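Local coordinates for Low molecular weight protein-tyrosine-phosphatase PtpA (Staphylococcus aureus, PDB 3ROF) that hydrolyses phosphotyrosine in proteins, releasing inorganic phosphate, and probably acts as a secreted effector that counteracts host defences during infection, at residues F11-L14 with R19-M22; A23-R28 with D71-E76; H42-G47 with D82-I87. All coordinates share one frame; numbering follows the deposited sequence. Where two conformers were deposited one is given.

Interaction 1: residues F11-L14 with R19-M22; sequences FVCL and RSPM. With PO4 (phosphate ion), chain C.
Phe11 and Ser20 bring their CA atoms to 5.0 Å where the end of strand 7-13 passes the first turn of helix 19-33, and the loop joining the two is the P-loop of the tyrosine phosphatases, a CX5R motif running from Cys13 to Arg19. A small residue suits this close approach: Ser20 CB lies 3.7 Å from Phe11 CB, while the Phe11 ring leads on to Ala23 and Met27 farther along the helix. Ser20 OG is held by Asn16 ND2 of the loop. Cys13, probably the nucleophile, and Arg19, probably also catalytic, embrace a phosphate ion, probably from the crystallisation liquor, whose position is consistent with that of a substrate's phosphate. Arginine suits its post because its guanidinium can grip two oxygens at once along one edge, with the phosphorus in its plane: Arg19 NE reaches phosphate O1 at 2.8 Å, and Arg19 NH2 reaches O2 at 2.9 Å, both bonds almost straight. A bend at chi3 (-69°) turns the guanidinium edge back toward the ion. The backbone N of Arg19 independently gives O1 a second bond. Asp91 and Val123 O hold NH1 and fix the rotation of the group. Backbone nitrogens of Gly15, Ile17 and Cys18 add to the cradle, and Leu14 N gives O2 a weak, bent bond of 3.0 Å, its N-H...O angle 133°.

Interaction 2: residues A23-R28 with D71-E76; sequences AEAIMR and DGMISE
Met73 supplies nearly everything that the loop segment 71-76 brings to helix 19-33, laying its thioether against Glu24, Ala25 and Arg28. Its long, unbranched chain suits a loop whose backbone stays well away from the helix, for even the nearest CA atoms, those of Ala25 and Met73, are 8.4 Å apart. A turn about the last bond (chi3 42°) folds the methyl toward the carboxylate, leaving Met73 CE 3.5 Å from Glu24 OE1. The sulfur rests on the small methyl of Ala25, with Met73 SD 4.0 Å from Ala25 CB. Glu24 comes from the opposite direction, its chain fully extended with CG anti to the backbone N (chi1 171°), and the carboxylate is held at both oxygens: OE1 by Ser43 OG, OE2 by Arg28. That second link is a salt bridge between residues one helical turn apart, with Arg28 NH2 at 2.8 Å from Glu24 OE2 on its anti lone pair. Arg28 NH1 meets the same oxygen at 3.1 Å from above the carboxylate plane. The two bonds to one oxygen restrain the guanidinium, and at its edge, in its plane, Met73 SD lies 3.5 Å from Arg28 NH1. Around this contact, Glu24 and Arg28 lean on Val41 of strand 39-45, Ile26 and Met27 pack on helix 132-153, and the loop continues to Glu76, whose backbone is bonded to Gly45 at the end of the same strand.

Interaction 3: residues H42-G47 with D82-I87; sequences HSRGTG and DDFDYI. With PO4 (phosphate ion), chain D.
Arg44 meets Asp82 in a salt bridge and Phe84 in a perpendicular packing, while His42 lies beside it against the same phenyl ring. Arg44 NE is 2.9 Å from Asp82 OD2, reaching the oxygen from above the carboxylate plane, and the bond also tilts out of the guanidinium plane. A water closes the second side of the pair, accepting from Arg44 NH2 and donating to Asp82 OD1. Phe84 turns its edge to the arginine: CZ sits over the centre of the guanidinium face, 3.8 Å from Arg44 CZ, with the two planes at 88°. It is thus a ring C-H edge, not the pi face, that covers the cation. The neighbouring ring atom, Phe84 CE1, stands over one face of the imidazole, 3.9 Å from His42 CG, and the two rings are inclined at 45°.

A bend at chi2 (-66°) brings the arginine alongside His42, and both side chains close on one phosphate ion, probably from the crystallisation liquor. Its O3 is 2.6 Å from His42 ND1 and 2.9 Å from Arg44 NH1, both in nearly straight bonds; Arg44 NH2 takes O2 at 3.0 Å. NH1 also donates to Ser43 O, from above the carbonyl plane, which steadies the guanidinium. Behind these, Asp8 OD1 holds His42 NE2, the backbone N of Glu79 shares Asp82 OD2, and Phe84 rests on Ala10 of strand 7-13, which separates strands 39-45 and 86-89 in the parallel sheet. Multidentate arginine and histidine with two ring nitrogens make a surface site able to bind an anion such as this ion. With ND1 donating to phosphate and NE2 bonded to Asp8 OD1, the imidazole is probably protonated on both nitrogens and positively charged.

In the fold
Interaction 1 is fully buried near the middle of the fold, interaction 2 is partly buried, and interaction 3 lies at the surface. Interactions 1 and 2 use successive turns of helix 19-33; interactions 1 and 3 reach the same parallel sheet, joined by backbone bonds such as Cys13 O to Thr46 N. Interactions 2 and 3 are joined through strand 39-45. Both phosphate sites rely on arginine, but the P-loop adds a ring of backbone nitrogens, whereas the surface site uses the side chains of His42 and Arg44, the latter also paired with Asp82. By contrast, 23-28 with 71-76 relies on one methionine against an internally salt-bridged helix face.

Interaction 1: residues F11-L14 with R19-M22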
loop_
_atom_site.group_PDB
_atom_site.type_symbol
_atom_site.label_atom_id
_atom_site.label_comp_id
_atom_site.label_asym_id
_atom_site.label_seq_id
_atom_site.Cartn_x
_atom_site.Cartn_y
_atom_site.Cartn_z
ATOM N N PHE A 11 -1.935 -0.923 1.826
ATOM C CA PHE A 11 -1.193 0.274 1.437
ATOM C C PHE A 11 -2.179 1.425 1.367
ATOM O O PHE A 11 -3.286 1.277 0.837
ATOM C CB PHE A 11 -0.505 0.042 0.088
ATOM C CG PHE A 11 0.537 -1.023 0.141
ATOM C CD1 PHE A 11 1.789 -0.747 0.691
ATOM C CD2 PHE A 11 0.268 -2.304 -0.312
ATOM C CE1 PHE A 11 2.756 -1.743 0.749
ATOM C CE2 PHE A 11 1.239 -3.275 -0.279
ATOM C CZ PHE A 11 2.472 -3.017 0.260
ATOM N N VAL A 12 -1.743 2.605 1.816
ATOM C CA VAL A 12 -2.654 3.762 1.888
ATOM C C VAL A 12 -1.961 4.996 1.370
ATOM O O VAL A 12 -0.832 5.334 1.769
ATOM C CB VAL A 12 -3.146 4.036 3.324
ATOM C CG1 VAL A 12 -4.113 5.191 3.344
ATOM C CG2 VAL A 12 -3.810 2.791 3.910
ATOM N N CYS A 13 -2.621 5.671 0.433
ATOM C CA CYS A 13 -2.154 6.925 -0.130
ATOM C C CYS A 13 -3.310 7.920 -0.070
ATOM O O CYS A 13 -4.193 7.757 0.752
ATOM C CB CYS A 13 -1.557 6.730 -1.555
ATOM S SG CYS A 13 -2.717 6.060 -2.770
ATOM N N LEU A 14 -3.275 8.975 -0.893
ATOM C CA LEU A 14 -4.353 9.972 -0.860
ATOM C C LEU A 14 -5.505 9.547 -1.756
ATOM O O LEU A 14 -6.661 9.433 -1.327
ATOM C CB LEU A 14 -3.809 11.336 -1.278
ATOM C CG LEU A 14 -4.882 12.431 -1.352
ATOM C CD1 LEU A 14 -5.544 12.670 -0.018
ATOM C CD2 LEU A 14 -4.305 13.713 -1.899
ATOM N N ARG A 19 -0.114 5.536 -6.020
ATOM C CA ARG A 19 0.900 4.842 -5.206
ATOM C C ARG A 19 0.433 3.550 -4.579
ATOM O O ARG A 19 1.053 2.500 -4.749
ATOM C CB ARG A 19 1.446 5.773 -4.121
ATOM C CG ARG A 19 2.272 6.915 -4.676
ATOM C CD ARG A 19 2.522 8.052 -3.683
ATOM N NE ARG A 19 1.290 8.745 -3.413
ATOM C CZ ARG A 19 1.123 9.656 -2.477
ATOM N NH1 ARG A 19 2.166 10.034 -1.747
ATOM N NH2 ARG A 19 -0.074 10.201 -2.270
ATOM N N SER A 20 -0.655 3.595 -3.809
ATOM C CA SER A 20 -1.051 2.385 -3.114
ATOM C C SER A 20 -1.542 1.283 -4.056
ATOM O O SER A 20 -1.294 0.128 -3.752
ATOM C CB SER A 20 -2.021 2.658 -1.963
ATOM O OG SER A 20 -3.270 3.197 -2.374
ATOM N N PRO A 21 -2.203 1.573 -5.200
ATOM C CA PRO A 21 -2.511 0.462 -6.089
ATOM C C PRO A 21 -1.235 -0.167 -6.645
ATOM O O PRO A 21 -1.154 -1.384 -6.832
ATOM C CB PRO A 21 -3.363 1.106 -7.211
ATOM C CG PRO A 21 -3.978 2.296 -6.543
ATOM C CD PRO A 21 -2.867 2.826 -5.641
ATOM N N MET A 22 -0.246 0.669 -6.976
ATOM C CA MET A 22 0.979 0.113 -7.496
ATOM C C MET A 22 1.618 -0.847 -6.479
ATOM O O MET A 22 2.039 -1.963 -6.813
ATOM C CB MET A 22 1.980 1.220 -7.873
ATOM C CG MET A 22 3.080 0.670 -8.705
ATOM S SD MET A 22 4.505 1.760 -8.945
ATOM C CE MET A 22 3.767 3.161 -9.775
HETATM P P PO4 C . -2.127 8.768 -5.054
HETATM O O1 PO4 C . -0.827 8.010 -5.024
HETATM O O2 PO4 C . -2.418 9.467 -3.745
HETATM O O3 PO4 C . -2.017 9.840 -6.186
HETATM O O4 PO4 C . -3.275 7.889 -5.492
#

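Interaction 2: residues A23-R28 with D71-E76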
loop_
_atom_site.group_PDB
_atom_site.type_symbol
_atom_site.label_atom_id
_atom_site.label_comp_id
_atom_site.label_asym_id
_atom_site.label_seq_id
_atom_site.Cartn_x
_atom_site.Cartn_y
_atom_site.Cartn_z
ATOM N N ALA A 23 1.710 -0.385 -5.229
ATOM C CA ALA A 23 2.275 -1.191 -4.178
ATOM C C ALA A 23 1.473 -2.484 -3.950
ATOM O O ALA A 23 2.039 -3.547 -3.764
ATOM C CB ALA A 23 2.397 -0.394 -2.889
ATOM N N GLU A 24 0.128 -2.362 -3.937
ATOM C CA GLU A 24 -0.716 -3.523 -3.731
ATOM C C GLU A 24 -0.425 -4.570 -4.782
ATOM O O GLU A 24 -0.277 -5.757 -4.474
ATOM C CB GLU A 24 -2.196 -3.121 -3.781
ATOM C CG GLU A 24 -3.128 -4.290 -3.788
ATOM C CD GLU A 24 -4.593 -3.957 -3.962
ATOM O OE1 GLU A 24 -4.989 -2.784 -4.021
ATOM O OE2 GLU A 24 -5.374 -4.945 -4.101
ATOM N N ALA A 25 -0.413 -4.160 -6.058
ATOM C CA ALA A 25 -0.242 -5.123 -7.135
ATOM C C ALA A 25 1.145 -5.784 -7.074
ATOM O O ALA A 25 1.278 -6.987 -7.280
ATOM C CB ALA A 25 -0.446 -4.434 -8.463
ATOM N N ILE A 26 2.179 -4.982 -6.835
ATOM C CA ILE A 26 3.531 -5.527 -6.749
ATOM C C ILE A 26 3.618 -6.529 -5.587
ATOM O O ILE A 26 4.158 -7.607 -5.717
ATOM C CB ILE A 26 4.575 -4.396 -6.593
ATOM C CG1 ILE A 26 4.643 -3.546 -7.851
ATOM C CG2 ILE A 26 5.935 -4.975 -6.186
ATOM C CD1 ILE A 26 5.365 -2.243 -7.668
ATOM N N MET A 27 3.106 -6.130 -4.419
ATOM C CA MET A 27 3.139 -6.971 -3.233
ATOM C C MET A 27 2.406 -8.294 -3.456
ATOM O O MET A 27 2.923 -9.371 -3.119
ATOM C CB MET A 27 2.508 -6.205 -2.060
ATOM C CG MET A 27 2.508 -6.920 -0.725
ATOM S SD MET A 27 4.148 -6.869 0.001
ATOM C CE MET A 27 3.740 -7.348 1.690
ATOM N N ARG A 28 1.203 -8.206 -4.053
ATOM C CA ARG A 28 0.452 -9.434 -4.318
ATOM C C ARG A 28 1.241 -10.383 -5.217
ATOM O O ARG A 28 1.315 -11.596 -4.955
ATOM C CB ARG A 28 -0.896 -9.095 -4.957
ATOM C CG ARG A 28 -1.696 -10.329 -5.334
ATOM C CD ARG A 28 -3.098 -9.964 -5.854
ATOM N NE ARG A 28 -3.875 -9.362 -4.778
ATOM C CZ ARG A 28 -4.284 -8.098 -4.722
ATOM N NH1 ARG A 28 -4.171 -7.294 -5.756
ATOM N NH2 ARG A 28 -4.826 -7.657 -3.607
ATOM N N ASP A 71 -6.082 -6.873 -11.994
ATOM C CA ASP A 71 -7.491 -7.165 -12.270
ATOM C C ASP A 71 -8.360 -6.890 -11.065
ATOM O O ASP A 71 -8.071 -7.352 -9.970
ATOM C CB ASP A 71 -7.633 -8.623 -12.657
ATOM C CG ASP A 71 -6.845 -8.925 -13.855
ATOM O OD1 ASP A 71 -7.442 -8.825 -14.940
ATOM O OD2 ASP A 71 -5.629 -9.143 -13.710
ATOM N N GLY A 72 -9.424 -6.110 -11.269
ATOM C CA GLY A 72 -10.409 -5.883 -10.233
ATOM C C GLY A 72 -10.027 -4.804 -9.232
ATOM O O GLY A 72 -10.834 -4.461 -8.377
ATOM N N MET A 73 -8.815 -4.254 -9.311
ATOM C CA MET A 73 -8.384 -3.268 -8.327
ATOM C C MET A 73 -8.980 -1.898 -8.665
ATOM O O MET A 73 -8.790 -1.380 -9.756
ATOM C CB MET A 73 -6.883 -3.183 -8.311
ATOM C CG MET A 73 -6.217 -4.400 -7.680
ATOM S SD MET A 73 -4.414 -4.412 -7.755
ATOM C CE MET A 73 -4.061 -2.704 -7.365
ATOM N N ILE A 74 -9.691 -1.351 -7.689
ATOM C CA ILE A 74 -10.416 -0.097 -7.862
ATOM C C ILE A 74 -10.281 0.775 -6.608
ATOM O O ILE A 74 -9.977 0.306 -5.505
ATOM C CB ILE A 74 -11.904 -0.305 -8.283
ATOM C CG1 ILE A 74 -12.628 -1.161 -7.247
ATOM C CG2 ILE A 74 -11.978 -0.933 -9.669
ATOM C CD1 ILE A 74 -14.095 -1.412 -7.515
ATOM N N SER A 75 -10.559 2.054 -6.782
ATOM C CA SER A 75 -10.357 3.012 -5.704
ATOM C C SER A 75 -11.368 2.802 -4.577
ATOM O O SER A 75 -12.546 2.584 -4.802
ATOM C CB SER A 75 -10.398 4.429 -6.239
ATOM O OG SER A 75 -11.655 4.689 -6.824
ATOM N N GLU A 76 -10.828 2.861 -3.357
ATOM C CA GLU A 76 -11.587 2.648 -2.128
ATOM C C GLU A 76 -11.160 3.643 -1.065
ATOM O O GLU A 76 -9.987 3.842 -0.858
ATOM C CB GLU A 76 -11.333 1.241 -1.601
ATOM C CG GLU A 76 -11.867 0.156 -2.498
ATOM C CD GLU A 76 -11.371 -1.225 -2.084
ATOM O OE1 GLU A 76 -12.049 -1.878 -1.237
ATOM O OE2 GLU A 76 -10.278 -1.654 -2.560
#

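Interaction 3: residues H42-G47 with D82-I87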
loop_
_atom_site.group_PDB
_atom_site.type_symbol
_atom_site.label_atom_id
_atom_site.label_comp_id
_atom_site.label_asym_id
_atom_site.label_seq_id
_atom_site.Cartn_x
_atom_site.Cartn_y
_atom_site.Cartn_z
ATOM N N HIS A 42 -4.392 -5.195 0.392
ATOM C CA HIS A 42 -5.472 -4.242 0.149
ATOM C C HIS A 42 -4.875 -2.877 -0.137
ATOM O O HIS A 42 -3.695 -2.636 0.139
ATOM C CB HIS A 42 -6.325 -4.102 1.409
ATOM C CG HIS A 42 -6.802 -5.392 1.975
ATOM N ND1 HIS A 42 -8.089 -5.868 1.817
ATOM C CD2 HIS A 42 -6.174 -6.284 2.762
ATOM C CE1 HIS A 42 -8.221 -7.009 2.473
ATOM N NE2 HIS A 42 -7.079 -7.272 3.067
ATOM N N SER A 43 -5.710 -1.935 -0.553
ATOM C CA SER A 43 -5.297 -0.550 -0.605
ATOM C C SER A 43 -6.486 0.378 -0.378
ATOM O O SER A 43 -7.639 0.023 -0.680
ATOM C CB SER A 43 -4.600 -0.228 -1.925
ATOM O OG SER A 43 -5.463 -0.383 -3.037
ATOM N N ARG A 44 -6.164 1.576 0.122
ATOM C CA ARG A 44 -7.147 2.598 0.388
ATOM C C ARG A 44 -6.526 3.948 0.081
ATOM O O ARG A 44 -5.300 4.112 0.117
ATOM C CB ARG A 44 -7.565 2.587 1.863
ATOM C CG ARG A 44 -8.258 1.355 2.389
ATOM C CD ARG A 44 -9.612 1.172 1.753
ATOM N NE ARG A 44 -10.417 0.122 2.397
ATOM C CZ ARG A 44 -10.393 -1.147 2.039
ATOM N NH1 ARG A 44 -9.558 -1.576 1.095
ATOM N NH2 ARG A 44 -11.173 -2.021 2.678
ATOM N N GLY A 45 -7.418 4.932 -0.089
ATOM C CA GLY A 45 -7.032 6.315 -0.235
ATOM C C GLY A 45 -7.776 7.148 0.803
ATOM O O GLY A 45 -8.979 7.014 0.935
ATOM N N THR A 46 -7.051 7.963 1.560
ATOM C CA THR A 46 -7.726 8.771 2.565
ATOM C C THR A 46 -8.699 9.770 1.953
ATOM O O THR A 46 -9.650 10.178 2.608
ATOM C CB THR A 46 -6.741 9.513 3.435
ATOM O OG1 THR A 46 -6.028 10.469 2.661
ATOM C CG2 THR A 46 -5.754 8.579 4.114
ATOM N N GLY A 47 -8.404 10.194 0.727
ATOM C CA GLY A 47 -9.165 11.235 0.062
ATOM C C GLY A 47 -9.776 10.847 -1.248
ATOM O O GLY A 47 -10.130 11.734 -2.019
ATOM N N ASP A 82 -11.997 1.739 9.145
ATOM C CA ASP A 82 -11.069 0.819 8.486
ATOM C C ASP A 82 -9.871 0.531 9.384
ATOM O O ASP A 82 -9.321 1.424 10.045
ATOM C CB ASP A 82 -10.576 1.406 7.151
ATOM C CG ASP A 82 -11.296 0.861 5.958
ATOM O OD1 ASP A 82 -12.017 -0.164 6.071
ATOM O OD2 ASP A 82 -11.158 1.447 4.883
ATOM N N ASP A 83 -9.431 -0.718 9.339
ATOM C CA ASP A 83 -8.294 -1.188 10.121
ATOM C C ASP A 83 -7.812 -2.494 9.486
ATOM O O ASP A 83 -8.592 -3.218 8.867
ATOM C CB ASP A 83 -8.733 -1.440 11.565
ATOM C CG ASP A 83 -7.591 -1.369 12.567
ATOM O OD1 ASP A 83 -6.397 -1.338 12.179
ATOM O OD2 ASP A 83 -7.908 -1.329 13.779
ATOM N N PHE A 84 -6.529 -2.773 9.638
ATOM C CA PHE A 84 -5.882 -3.913 9.045
ATOM C C PHE A 84 -4.751 -4.302 9.995
ATOM O O PHE A 84 -4.329 -3.498 10.827
ATOM C CB PHE A 84 -5.277 -3.547 7.680
ATOM C CG PHE A 84 -6.270 -2.943 6.727
ATOM C CD1 PHE A 84 -6.951 -3.728 5.858
ATOM C CD2 PHE A 84 -6.506 -1.560 6.708
ATOM C CE1 PHE A 84 -7.880 -3.176 4.981
ATOM C CE2 PHE A 84 -7.419 -1.021 5.860
ATOM C CZ PHE A 84 -8.100 -1.817 4.992
ATOM N N ASP A 85 -4.226 -5.507 9.870
ATOM C CA ASP A 85 -3.110 -5.893 10.726
ATOM C C ASP A 85 -1.889 -4.987 10.523
ATOM O O ASP A 85 -1.193 -4.637 11.499
ATOM C CB ASP A 85 -2.713 -7.339 10.486
ATOM C CG ASP A 85 -3.841 -8.284 10.810
ATOM O OD1 ASP A 85 -4.237 -8.321 11.979
ATOM O OD2 ASP A 85 -4.400 -8.919 9.901
ATOM N N TYR A 86 -1.628 -4.634 9.260
ATOM C CA TYR A 86 -0.515 -3.770 8.903
ATOM C C TYR A 86 -1.030 -2.721 7.954
ATOM O O TYR A 86 -1.741 -3.064 7.011
ATOM C CB TYR A 86 0.607 -4.553 8.226
ATOM C CG TYR A 86 1.116 -5.664 9.115
ATOM C CD1 TYR A 86 2.133 -5.440 10.042
ATOM C CD2 TYR A 86 0.531 -6.929 9.070
ATOM C CE1 TYR A 86 2.530 -6.452 10.924
ATOM C CE2 TYR A 86 0.934 -7.932 9.928
ATOM C CZ TYR A 86 1.940 -7.682 10.826
ATOM O OH TYR A 86 2.335 -8.690 11.678
ATOM N N ILE A 87 -0.710 -1.470 8.227
ATOM C CA ILE A 87 -1.117 -0.333 7.379
ATOM C C ILE A 87 0.172 0.365 6.957
ATOM O O ILE A 87 0.961 0.786 7.816
ATOM C CB ILE A 87 -2.068 0.643 8.125
ATOM C CG1 ILE A 87 -3.293 -0.114 8.652
ATOM C CG2 ILE A 87 -2.481 1.754 7.208
ATOM C CD1 ILE A 87 -4.167 0.711 9.469
HETATM P P PO4 D . -11.235 -5.027 0.293
HETATM O O1 PO4 D . -11.242 -6.534 0.213
HETATM O O2 PO4 D . -12.109 -4.599 1.430
HETATM O O3 PO4 D . -9.880 -4.432 0.633
HETATM O O4 PO4 D . -11.785 -4.378 -0.954
HETATM O O HOH W 1 -13.552 -0.663 3.821
#